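Long-range contacts in Steely1 (Dictyostelium discoideum, PDB 2H84), which carries a C-terminal type III polyketide synthase domain, the part described here, which extends and cyclises polyketide chains and yields acylpyrones in vitro: residues I54-L65 against M200-D208; K291-K302 against K317-Y326. All coordinates share one frame; numbering follows the deposited sequence.

Contact 1: I54-L65 against M200-D208; sequences IFEQSQIKTRHL and MVASSIFAD
Arg63 and Phe55 fasten the end of helix 45-56 and the chain leading through strand 62-63 onto the C-terminal end of helix 197-205, a buried helix-end contact in the N-terminal half of the thiolase fold. The guanidinium of Arg63 lies against the backbone where that helix stops. Arg63 NH1 donates to Phe206 O (2.6 Å), which sits within 8° of the guanidinium plane, whereas Arg63 NH2 reaches Ser203 O at 3.1 Å from a tilted direction. Ser204 O rests over one face of the same group, 3.4 Å above its centre. Three carbonyls at the C-terminal end of the helix, two at the edge and one over a face, would help to stabilise the charge. The bend at chi3 (-67°) turns the guanidinium off the line of its own alkyl chain, whose CG packs on Ala207 CB.

The same turn of helix meets Phe55: Ser204 CB stands over its ring in a CH-pi contact, 3.8 Å from the centroid and 13° off the normal. Ile54 crosses Met200 at about a right angle, with CD1 touching Met200 CB. Past the helix, Asp208 N donates to His64 O (3.1 Å), while Asp208 OD2 bonds to Ser188 OG. The Phe206 side chain leaves the interface and comes within about 5 Å of that of Cys157, the predicted active-site residue, consistent with a wall of the active-site cavity and probably matching the gatekeeper phenylalanine of chalcone synthases.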
loop_
_atom_site.group_PDB
_atom_site.type_symbol
_atom_site.label_atom_id
_atom_site.label_comp_id
_atom_site.label_asym_id
_atom_site.label_seq_id
_atom_site.Cartn_x
_atom_site.Cartn_y
_atom_site.Cartn_z
ATOM N N ILE A 54 -4.454 -33.188 7.944
ATOM C CA ILE A 54 -3.908 -32.047 7.216
ATOM C C ILE A 54 -2.547 -31.618 7.755
ATOM O O ILE A 54 -1.634 -31.350 6.982
ATOM C CB ILE A 54 -4.888 -30.856 7.274
ATOM C CG1 ILE A 54 -6.056 -31.114 6.330
ATOM C CG2 ILE A 54 -4.181 -29.563 6.928
ATOM C CD1 ILE A 54 -7.163 -30.100 6.447
ATOM N N PHE A 55 -2.414 -31.547 9.076
ATOM C CA PHE A 55 -1.141 -31.168 9.673
ATOM C C PHE A 55 -0.067 -32.156 9.269
ATOM O O PHE A 55 0.979 -31.774 8.746
ATOM C CB PHE A 55 -1.245 -31.119 11.199
ATOM C CG PHE A 55 -1.744 -29.808 11.726
ATOM C CD1 PHE A 55 -3.049 -29.405 11.491
ATOM C CD2 PHE A 55 -0.882 -28.937 12.387
ATOM C CE1 PHE A 55 -3.491 -28.158 11.920
ATOM C CE2 PHE A 55 -1.316 -27.686 12.820
ATOM C CZ PHE A 55 -2.617 -27.294 12.578
ATOM N N GLU A 56 -0.337 -33.432 9.514
ATOM C CA GLU A 56 0.598 -34.489 9.171
ATOM C C GLU A 56 1.072 -34.340 7.729
ATOM O O GLU A 56 2.275 -34.265 7.475
ATOM C CB GLU A 56 -0.065 -35.852 9.377
ATOM C CG GLU A 56 0.003 -36.362 10.811
ATOM C CD GLU A 56 -1.187 -37.241 11.185
ATOM O OE1 GLU A 56 -1.719 -37.957 10.301
ATOM O OE2 GLU A 56 -1.585 -37.221 12.371
ATOM N N GLN A 57 0.132 -34.277 6.789
ATOM C CA GLN A 57 0.500 -34.142 5.383
ATOM C C GLN A 57 0.947 -32.750 4.962
ATOM O O GLN A 57 1.091 -32.486 3.770
ATOM C CB GLN A 57 -0.643 -34.592 4.462
ATOM C CG GLN A 57 -0.429 -36.001 3.901
ATOM C CD GLN A 57 1.001 -36.204 3.385
ATOM O OE1 GLN A 57 1.302 -35.972 2.211
ATOM N NE2 GLN A 57 1.886 -36.628 4.269
ATOM N N SER A 58 1.195 -31.873 5.930
ATOM C CA SER A 58 1.616 -30.502 5.633
ATOM C C SER A 58 3.104 -30.389 5.323
ATOM O O SER A 58 3.528 -29.460 4.633
ATOM C CB SER A 58 1.290 -29.576 6.810
ATOM O OG SER A 58 2.151 -29.809 7.907
ATOM N N GLN A 59 3.890 -31.325 5.850
ATOM C CA GLN A 59 5.338 -31.332 5.649
ATOM C C GLN A 59 6.061 -30.158 6.297
ATOM O O GLN A 59 7.168 -29.816 5.889
ATOM C CB GLN A 59 5.676 -31.345 4.164
ATOM C CG GLN A 59 5.491 -32.685 3.497
ATOM C CD GLN A 59 5.622 -32.594 1.993
ATOM O OE1 GLN A 59 6.598 -32.053 1.479
ATOM N NE2 GLN A 59 4.635 -33.124 1.276
ATOM N N ILE A 60 5.437 -29.533 7.290
ATOM C CA ILE A 60 6.063 -28.420 7.986
ATOM C C ILE A 60 6.540 -28.944 9.329
ATOM O O ILE A 60 5.805 -29.644 10.024
ATOM C CB ILE A 60 5.077 -27.265 8.204
ATOM C CG1 ILE A 60 4.700 -26.662 6.850
ATOM C CG2 ILE A 60 5.693 -26.219 9.116
ATOM C CD1 ILE A 60 3.745 -25.501 6.930
ATOM N N LYS A 61 7.776 -28.612 9.689
ATOM C CA LYS A 61 8.353 -29.080 10.942
ATOM C C LYS A 61 8.138 -28.106 12.085
ATOM O O LYS A 61 7.806 -28.516 13.193
ATOM C CB LYS A 61 9.846 -29.343 10.757
ATOM C CG LYS A 61 10.385 -30.444 11.649
ATOM C CD LYS A 61 11.672 -31.031 11.082
ATOM C CE LYS A 61 12.006 -32.328 11.792
ATOM N NZ LYS A 61 13.325 -32.870 11.422
ATOM N N THR A 62 8.331 -26.818 11.811
ATOM C CA THR A 62 8.154 -25.769 12.816
ATOM C C THR A 62 7.613 -24.466 12.230
ATOM O O THR A 62 7.697 -24.219 11.024
ATOM C CB THR A 62 9.485 -25.419 13.531
ATOM O OG1 THR A 62 10.494 -25.138 12.550
ATOM C CG2 THR A 62 9.939 -26.554 14.417
ATOM N N ARG A 63 7.063 -23.639 13.115
ATOM C CA ARG A 63 6.514 -22.336 12.765
ATOM C C ARG A 63 6.677 -21.407 13.962
ATOM O O ARG A 63 6.706 -21.860 15.110
ATOM C CB ARG A 63 5.025 -22.437 12.416
ATOM C CG ARG A 63 4.730 -22.887 11.002
ATOM C CD ARG A 63 3.246 -22.787 10.709
ATOM N NE ARG A 63 2.464 -23.743 11.491
ATOM C CZ ARG A 63 1.168 -23.606 11.762
ATOM N NH1 ARG A 63 0.499 -22.551 11.321
ATOM N NH2 ARG A 63 0.536 -24.526 12.470
ATOM N N HIS A 64 6.804 -20.110 13.688
ATOM C CA HIS A 64 6.923 -19.106 14.742
ATOM C C HIS A 64 5.587 -18.366 14.771
ATOM O O HIS A 64 5.105 -17.889 13.741
ATOM C CB HIS A 64 8.076 -18.158 14.433
ATOM C CG HIS A 64 9.415 -18.820 14.479
ATOM N ND1 HIS A 64 10.230 -18.777 15.592
ATOM C CD2 HIS A 64 10.065 -19.581 13.568
ATOM C CE1 HIS A 64 11.322 -19.481 15.362
ATOM N NE2 HIS A 64 11.247 -19.982 14.141
ATOM N N LEU A 65 4.981 -18.278 15.946
ATOM C CA LEU A 65 3.676 -17.646 16.043
ATOM C C LEU A 65 3.537 -16.666 17.191
ATOM O O LEU A 65 3.906 -16.976 18.317
ATOM C CB LEU A 65 2.601 -18.725 16.199
ATOM C CG LEU A 65 2.658 -19.942 15.280
ATOM C CD1 LEU A 65 1.699 -20.985 15.794
ATOM C CD2 LEU A 65 2.322 -19.550 13.869
ATOM N N MET A 200 -8.897 -25.193 7.901
ATOM C CA MET A 200 -8.004 -26.155 8.544
ATOM C C MET A 200 -6.590 -26.025 7.963
ATOM O O MET A 200 -5.608 -25.965 8.704
ATOM C CB MET A 200 -8.517 -27.584 8.329
ATOM C CG MET A 200 -9.965 -27.789 8.745
ATOM S SD MET A 200 -10.479 -29.526 8.898
ATOM C CE MET A 200 -11.008 -29.885 7.265
ATOM N N VAL A 201 -6.499 -25.980 6.635
ATOM C CA VAL A 201 -5.216 -25.851 5.945
ATOM C C VAL A 201 -4.471 -24.607 6.419
ATOM O O VAL A 201 -3.313 -24.677 6.854
ATOM C CB VAL A 201 -5.386 -25.723 4.402
ATOM C CG1 VAL A 201 -4.015 -25.612 3.745
ATOM C CG2 VAL A 201 -6.160 -26.908 3.848
ATOM N N ALA A 202 -5.157 -23.472 6.326
ATOM C CA ALA A 202 -4.586 -22.192 6.709
ATOM C C ALA A 202 -4.015 -22.261 8.115
ATOM O O ALA A 202 -2.968 -21.683 8.397
ATOM C CB ALA A 202 -5.645 -21.104 6.616
ATOM N N SER A 203 -4.691 -22.989 8.992
ATOM C CA SER A 203 -4.223 -23.111 10.366
ATOM C C SER A 203 -3.037 -24.057 10.457
ATOM O O SER A 203 -2.405 -24.164 11.508
ATOM C CB SER A 203 -5.340 -23.626 11.282
ATOM O OG SER A 203 -5.603 -25.004 11.057
ATOM N N SER A 204 -2.730 -24.745 9.361
ATOM C CA SER A 204 -1.613 -25.675 9.376
ATOM C C SER A 204 -0.359 -25.146 8.685
ATOM O O SER A 204 0.744 -25.610 8.980
ATOM C CB SER A 204 -2.014 -27.001 8.726
ATOM O OG SER A 204 -2.023 -26.882 7.318
ATOM N N ILE A 205 -0.512 -24.168 7.793
ATOM C CA ILE A 205 0.642 -23.649 7.060
ATOM C C ILE A 205 1.121 -22.217 7.299
ATOM O O ILE A 205 2.304 -21.919 7.083
ATOM C CB ILE A 205 0.422 -23.785 5.562
ATOM C CG1 ILE A 205 -0.752 -22.901 5.134
ATOM C CG2 ILE A 205 0.141 -25.232 5.224
ATOM C CD1 ILE A 205 -0.960 -22.846 3.627
ATOM N N PHE A 206 0.226 -21.331 7.732
ATOM C CA PHE A 206 0.607 -19.930 7.953
ATOM C C PHE A 206 1.344 -19.671 9.254
ATOM O O PHE A 206 1.058 -20.280 10.276
ATOM C CB PHE A 206 -0.622 -19.012 7.886
ATOM C CG PHE A 206 -1.256 -18.932 6.519
ATOM C CD1 PHE A 206 -0.560 -18.386 5.440
ATOM C CD2 PHE A 206 -2.551 -19.405 6.311
ATOM C CE1 PHE A 206 -1.147 -18.301 4.174
ATOM C CE2 PHE A 206 -3.155 -19.330 5.052
ATOM C CZ PHE A 206 -2.448 -18.779 3.979
ATOM N N ALA A 207 2.299 -18.755 9.197
ATOM C CA ALA A 207 3.101 -18.383 10.359
ATOM C C ALA A 207 3.385 -16.881 10.281
ATOM O O ALA A 207 3.019 -16.227 9.294
ATOM C CB ALA A 207 4.418 -19.174 10.376
ATOM N N ASP A 208 4.041 -16.345 11.312
ATOM C CA ASP A 208 4.361 -14.917 11.364
ATOM C C ASP A 208 5.848 -14.640 11.244
ATOM O O ASP A 208 6.676 -15.433 11.689
ATOM C CB ASP A 208 3.863 -14.309 12.672
ATOM C CG ASP A 208 2.532 -14.854 13.088
ATOM O OD1 ASP A 208 1.639 -14.957 12.221
ATOM O OD2 ASP A 208 2.388 -15.169 14.281
#

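Contact 2: K291-K302 against K317-Y326; sequences KDCEFLIHTGGK and KQTKNTWDVY
Gln318 joins 291-302 through both its side-chain amide and its main-chain carbonyl, an unusual double hold on the start of an edge strand. Gln318 NE2 donates to Cys293 O (2.9 Å) in a nearly straight bond, with the acceptor in the amide plane, and Gln318 O accepts from Phe295 N. The chain is extended beyond CG, which carries the amide alongside the Phe295 ring, pointing the same way, with the two planes steeply inclined; OE1 accepts from Asp315 N.

Glu294 directs its CB away from the helix, yet chi2 near 77° bends the chain round until OE1 meets Asn321 ND2 at 2.9 Å. The amide comes from above the carboxylate plane, 65° out of it. Strand 294-297 is the outermost strand on its side of the sheet, parallel to its neighbour 353-360, and helix 320-326 runs alongside it in the C-terminal half of the thiolase fold, at 28° and 7.1 Å between axes; helix 302-311 comes between the two in sequence. Thr319 CG2 lies 3.4 Å from Phe295 CB.

Beyond the strand, Thr299 centres an inverse gamma turn and lays CG2 against Tyr326 CB (3.4 Å), while its OG1 bonds to Gly330 O. The Tyr326 ring then reaches the loop before helix 302-311: CE2 lies 3.5 Å from Gly301 CA, and OH, which also bonds to Ser58 O, receives a weak bond from Lys302 N.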
loop_
_atom_site.group_PDB
_atom_site.type_symbol
_atom_site.label_atom_id
_atom_site.label_comp_id
_atom_site.label_asym_id
_atom_site.label_seq_id
_atom_site.Cartn_x
_atom_site.Cartn_y
_atom_site.Cartn_z
ATOM N N LYS A 291 16.562 -24.965 -15.793
ATOM C CA LYS A 291 16.950 -26.266 -15.272
ATOM C C LYS A 291 18.309 -26.061 -14.626
ATOM O O LYS A 291 18.777 -26.895 -13.846
ATOM C CB LYS A 291 17.075 -27.288 -16.396
ATOM C CG LYS A 291 15.788 -27.532 -17.155
ATOM C CD LYS A 291 14.979 -28.739 -16.735
ATOM C CE LYS A 291 14.782 -29.616 -17.930
ATOM N NZ LYS A 291 13.565 -30.378 -17.870
ATOM N N ASP A 292 18.935 -24.937 -14.962
ATOM C CA ASP A 292 20.237 -24.597 -14.416
ATOM C C ASP A 292 20.104 -23.534 -13.341
ATOM O O ASP A 292 21.101 -23.127 -12.742
ATOM C CB ASP A 292 21.167 -24.067 -15.509
ATOM C CG ASP A 292 21.449 -25.092 -16.592
ATOM O OD1 ASP A 292 21.653 -26.282 -16.246
ATOM O OD2 ASP A 292 21.481 -24.700 -17.786
ATOM N N CYS A 293 18.879 -23.085 -13.089
ATOM C CA CYS A 293 18.654 -22.040 -12.097
ATOM C C CYS A 293 18.228 -22.529 -10.719
ATOM O O CYS A 293 17.561 -23.554 -10.586
ATOM C CB CYS A 293 17.611 -21.050 -12.617
ATOM S SG CYS A 293 18.011 -20.318 -14.221
ATOM N N GLU A 294 18.637 -21.788 -9.692
ATOM C CA GLU A 294 18.272 -22.103 -8.319
ATOM C C GLU A 294 16.875 -21.529 -8.180
ATOM O O GLU A 294 16.604 -20.433 -8.661
ATOM C CB GLU A 294 19.212 -21.401 -7.333
ATOM C CG GLU A 294 18.873 -21.620 -5.861
ATOM C CD GLU A 294 19.304 -22.986 -5.356
ATOM O OE1 GLU A 294 18.725 -23.478 -4.356
ATOM O OE2 GLU A 294 20.237 -23.564 -5.958
ATOM N N PHE A 295 15.982 -22.262 -7.535
ATOM C CA PHE A 295 14.618 -21.779 -7.362
ATOM C C PHE A 295 14.300 -21.295 -5.960
ATOM O O PHE A 295 14.261 -22.078 -5.003
ATOM C CB PHE A 295 13.622 -22.850 -7.793
ATOM C CG PHE A 295 13.335 -22.836 -9.265
ATOM C CD1 PHE A 295 12.134 -22.332 -9.746
ATOM C CD2 PHE A 295 14.297 -23.250 -10.177
ATOM C CE1 PHE A 295 11.891 -22.250 -11.113
ATOM C CE2 PHE A 295 14.059 -23.170 -11.546
ATOM C CZ PHE A 295 12.859 -22.662 -12.010
ATOM N N LEU A 296 14.078 -19.982 -5.864
ATOM C CA LEU A 296 13.754 -19.303 -4.607
ATOM C C LEU A 296 12.271 -18.974 -4.678
ATOM O O LEU A 296 11.873 -17.873 -5.062
ATOM C CB LEU A 296 14.595 -18.031 -4.473
ATOM C CG LEU A 296 16.085 -18.276 -4.741
ATOM C CD1 LEU A 296 16.863 -16.986 -4.572
ATOM C CD2 LEU A 296 16.609 -19.367 -3.806
ATOM N N ILE A 297 11.460 -19.956 -4.309
ATOM C CA ILE A 297 10.016 -19.835 -4.355
ATOM C C ILE A 297 9.370 -19.507 -3.024
ATOM O O ILE A 297 9.772 -20.012 -1.976
ATOM C CB ILE A 297 9.386 -21.144 -4.868
ATOM C CG1 ILE A 297 10.082 -21.586 -6.160
ATOM C CG2 ILE A 297 7.883 -20.949 -5.101
ATOM C CD1 ILE A 297 9.587 -22.918 -6.696
ATOM N N HIS A 298 8.357 -18.649 -3.087
ATOM C CA HIS A 298 7.576 -18.259 -1.922
ATOM C C HIS A 298 7.026 -19.552 -1.327
ATOM O O HIS A 298 6.326 -20.302 -2.004
ATOM C CB HIS A 298 6.421 -17.353 -2.360
ATOM C CG HIS A 298 5.274 -17.336 -1.403
ATOM N ND1 HIS A 298 5.396 -16.882 -0.110
ATOM C CD2 HIS A 298 3.989 -17.740 -1.545
ATOM C CE1 HIS A 298 4.235 -17.010 0.506
ATOM N NE2 HIS A 298 3.364 -17.527 -0.342
ATOM N N THR A 299 7.357 -19.823 -0.073
ATOM C CA THR A 299 6.899 -21.041 0.580
ATOM C C THR A 299 5.409 -21.053 0.938
ATOM O O THR A 299 5.037 -21.097 2.115
ATOM C CB THR A 299 7.707 -21.305 1.856
ATOM O OG1 THR A 299 7.597 -20.186 2.741
ATOM C CG2 THR A 299 9.155 -21.480 1.509
ATOM N N GLY A 300 4.555 -21.033 -0.080
ATOM C CA GLY A 300 3.120 -21.017 0.152
ATOM C C GLY A 300 2.494 -22.284 0.717
ATOM O O GLY A 300 1.540 -22.212 1.508
ATOM N N GLY A 301 3.010 -23.440 0.299
ATOM C CA GLY A 301 2.481 -24.711 0.766
ATOM C C GLY A 301 3.118 -25.857 0.011
ATOM O O GLY A 301 3.702 -25.623 -1.037
ATOM N N LYS A 302 3.026 -27.081 0.532
ATOM C CA LYS A 302 3.631 -28.237 -0.128
ATOM C C LYS A 302 3.039 -28.571 -1.503
ATOM O O LYS A 302 3.778 -28.857 -2.450
ATOM C CB LYS A 302 3.559 -29.468 0.785
ATOM C CG LYS A 302 2.198 -29.741 1.405
ATOM C CD LYS A 302 1.467 -30.882 0.718
ATOM C CE LYS A 302 0.106 -31.130 1.376
ATOM N NZ LYS A 302 -0.811 -29.938 1.324
ATOM N N LYS A 317 17.420 -30.427 -6.154
ATOM C CA LYS A 317 18.592 -29.637 -5.812
ATOM C C LYS A 317 18.385 -28.150 -6.033
ATOM O O LYS A 317 18.953 -27.338 -5.312
ATOM C CB LYS A 317 19.793 -30.083 -6.624
ATOM C CG LYS A 317 20.391 -31.393 -6.160
ATOM C CD LYS A 317 21.873 -31.447 -6.418
ATOM C CE LYS A 317 22.162 -30.933 -7.730
ATOM N NZ LYS A 317 23.055 -31.850 -8.331
ATOM N N GLN A 318 17.577 -27.795 -7.030
ATOM C CA GLN A 318 17.328 -26.385 -7.342
ATOM C C GLN A 318 16.289 -25.732 -6.423
ATOM O O GLN A 318 16.086 -24.522 -6.518
ATOM C CB GLN A 318 16.862 -26.232 -8.797
ATOM C CG GLN A 318 17.444 -27.325 -9.720
ATOM C CD GLN A 318 16.801 -27.309 -11.092
ATOM O OE1 GLN A 318 16.355 -28.357 -11.621
ATOM N NE2 GLN A 318 16.755 -26.123 -11.674
ATOM N N THR A 319 15.621 -26.504 -5.563
ATOM C CA THR A 319 14.608 -25.927 -4.679
ATOM C C THR A 319 14.832 -26.342 -3.234
ATOM O O THR A 319 13.944 -26.230 -2.387
ATOM C CB THR A 319 13.161 -26.355 -5.094
ATOM O OG1 THR A 319 13.082 -27.780 -5.103
ATOM C CG2 THR A 319 12.797 -25.849 -6.470
ATOM N N LYS A 320 16.039 -26.803 -2.950
ATOM C CA LYS A 320 16.378 -27.235 -1.610
ATOM C C LYS A 320 16.276 -26.084 -0.609
ATOM O O LYS A 320 15.684 -26.236 0.459
ATOM C CB LYS A 320 17.791 -27.817 -1.591
ATOM C CG LYS A 320 17.946 -28.956 -0.602
ATOM C CD LYS A 320 18.757 -28.532 0.604
ATOM C CE LYS A 320 18.687 -29.575 1.699
ATOM N NZ LYS A 320 19.507 -29.178 2.867
ATOM N N ASN A 321 16.842 -24.933 -0.967
ATOM C CA ASN A 321 16.825 -23.764 -0.090
ATOM C C ASN A 321 15.429 -23.313 0.320
ATOM O O ASN A 321 15.190 -22.988 1.483
ATOM C CB ASN A 321 17.583 -22.600 -0.738
ATOM C CG ASN A 321 19.089 -22.783 -0.671
ATOM O OD1 ASN A 321 19.635 -23.057 0.397
ATOM N ND2 ASN A 321 19.765 -22.628 -1.804
ATOM N N THR A 322 14.504 -23.286 -0.628
ATOM C CA THR A 322 13.144 -22.875 -0.318
ATOM C C THR A 322 12.431 -23.922 0.548
ATOM O O THR A 322 11.577 -23.579 1.368
ATOM C CB THR A 322 12.318 -22.652 -1.594
ATOM O OG1 THR A 322 12.366 -23.821 -2.409
ATOM C CG2 THR A 322 12.898 -21.545 -2.412
ATOM N N TRP A 323 12.768 -25.200 0.378
ATOM C CA TRP A 323 12.127 -26.234 1.191
ATOM C C TRP A 323 12.671 -26.197 2.611
ATOM O O TRP A 323 12.016 -26.674 3.527
ATOM C CB TRP A 323 12.338 -27.626 0.593
ATOM C CG TRP A 323 11.376 -28.008 -0.493
ATOM C CD1 TRP A 323 11.578 -27.916 -1.846
ATOM C CD2 TRP A 323 10.035 -28.488 -0.324
ATOM N NE1 TRP A 323 10.444 -28.298 -2.527
ATOM C CE2 TRP A 323 9.481 -28.649 -1.615
ATOM C CE3 TRP A 323 9.245 -28.787 0.793
ATOM C CZ2 TRP A 323 8.170 -29.100 -1.813
ATOM C CZ3 TRP A 323 7.944 -29.235 0.591
ATOM C CH2 TRP A 323 7.419 -29.381 -0.698
ATOM N N ASP A 324 13.876 -25.665 2.798
ATOM C CA ASP A 324 14.433 -25.571 4.142
ATOM C C ASP A 324 13.594 -24.521 4.862
ATOM O O ASP A 324 13.147 -24.735 5.991
ATOM C CB ASP A 324 15.893 -25.114 4.106
ATOM C CG ASP A 324 16.829 -26.164 3.534
ATOM O OD1 ASP A 324 16.587 -27.374 3.750
ATOM O OD2 ASP A 324 17.821 -25.768 2.885
ATOM N N VAL A 325 13.381 -23.391 4.185
ATOM C CA VAL A 325 12.587 -22.294 4.729
ATOM C C VAL A 325 11.169 -22.757 5.037
ATOM O O VAL A 325 10.651 -22.510 6.124
ATOM C CB VAL A 325 12.498 -21.134 3.740
ATOM C CG1 VAL A 325 11.601 -20.049 4.294
ATOM C CG2 VAL A 325 13.878 -20.598 3.458
ATOM N N TYR A 326 10.540 -23.434 4.081
ATOM C CA TYR A 326 9.181 -23.913 4.284
ATOM C C TYR A 326 9.077 -24.904 5.443
ATOM O O TYR A 326 8.128 -24.840 6.224
ATOM C CB TYR A 326 8.628 -24.534 2.990
ATOM C CG TYR A 326 7.241 -25.144 3.133
ATOM C CD1 TYR A 326 7.074 -26.528 3.233
ATOM C CD2 TYR A 326 6.101 -24.331 3.212
ATOM C CE1 TYR A 326 5.807 -27.097 3.412
ATOM C CE2 TYR A 326 4.822 -24.886 3.393
ATOM C CZ TYR A 326 4.682 -26.273 3.492
ATOM O OH TYR A 326 3.432 -26.826 3.674
#

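Contact 1 belongs to the N-terminal family region and contact 2 to the C-terminal one, and their centres lie about 17 Å apart, yet their edges meet directly. Tyr326 OH of contact 2 is 2.8 Å from Ser58 O of contact 1, a probable hydrogen bond, and Ile205 CD1 packs 3.3 Å from Gly300 O. Both probably border the active-site cavity: contact 1 does so through Phe206, and in contact 2 Gly300 is about 7 Å from the side chain of Cys157. A hexaethylene glycol molecule, probably from crystallisation, lies about 4 Å from each of Phe206 and Gly300, consistent with a shared pocket between the two halves.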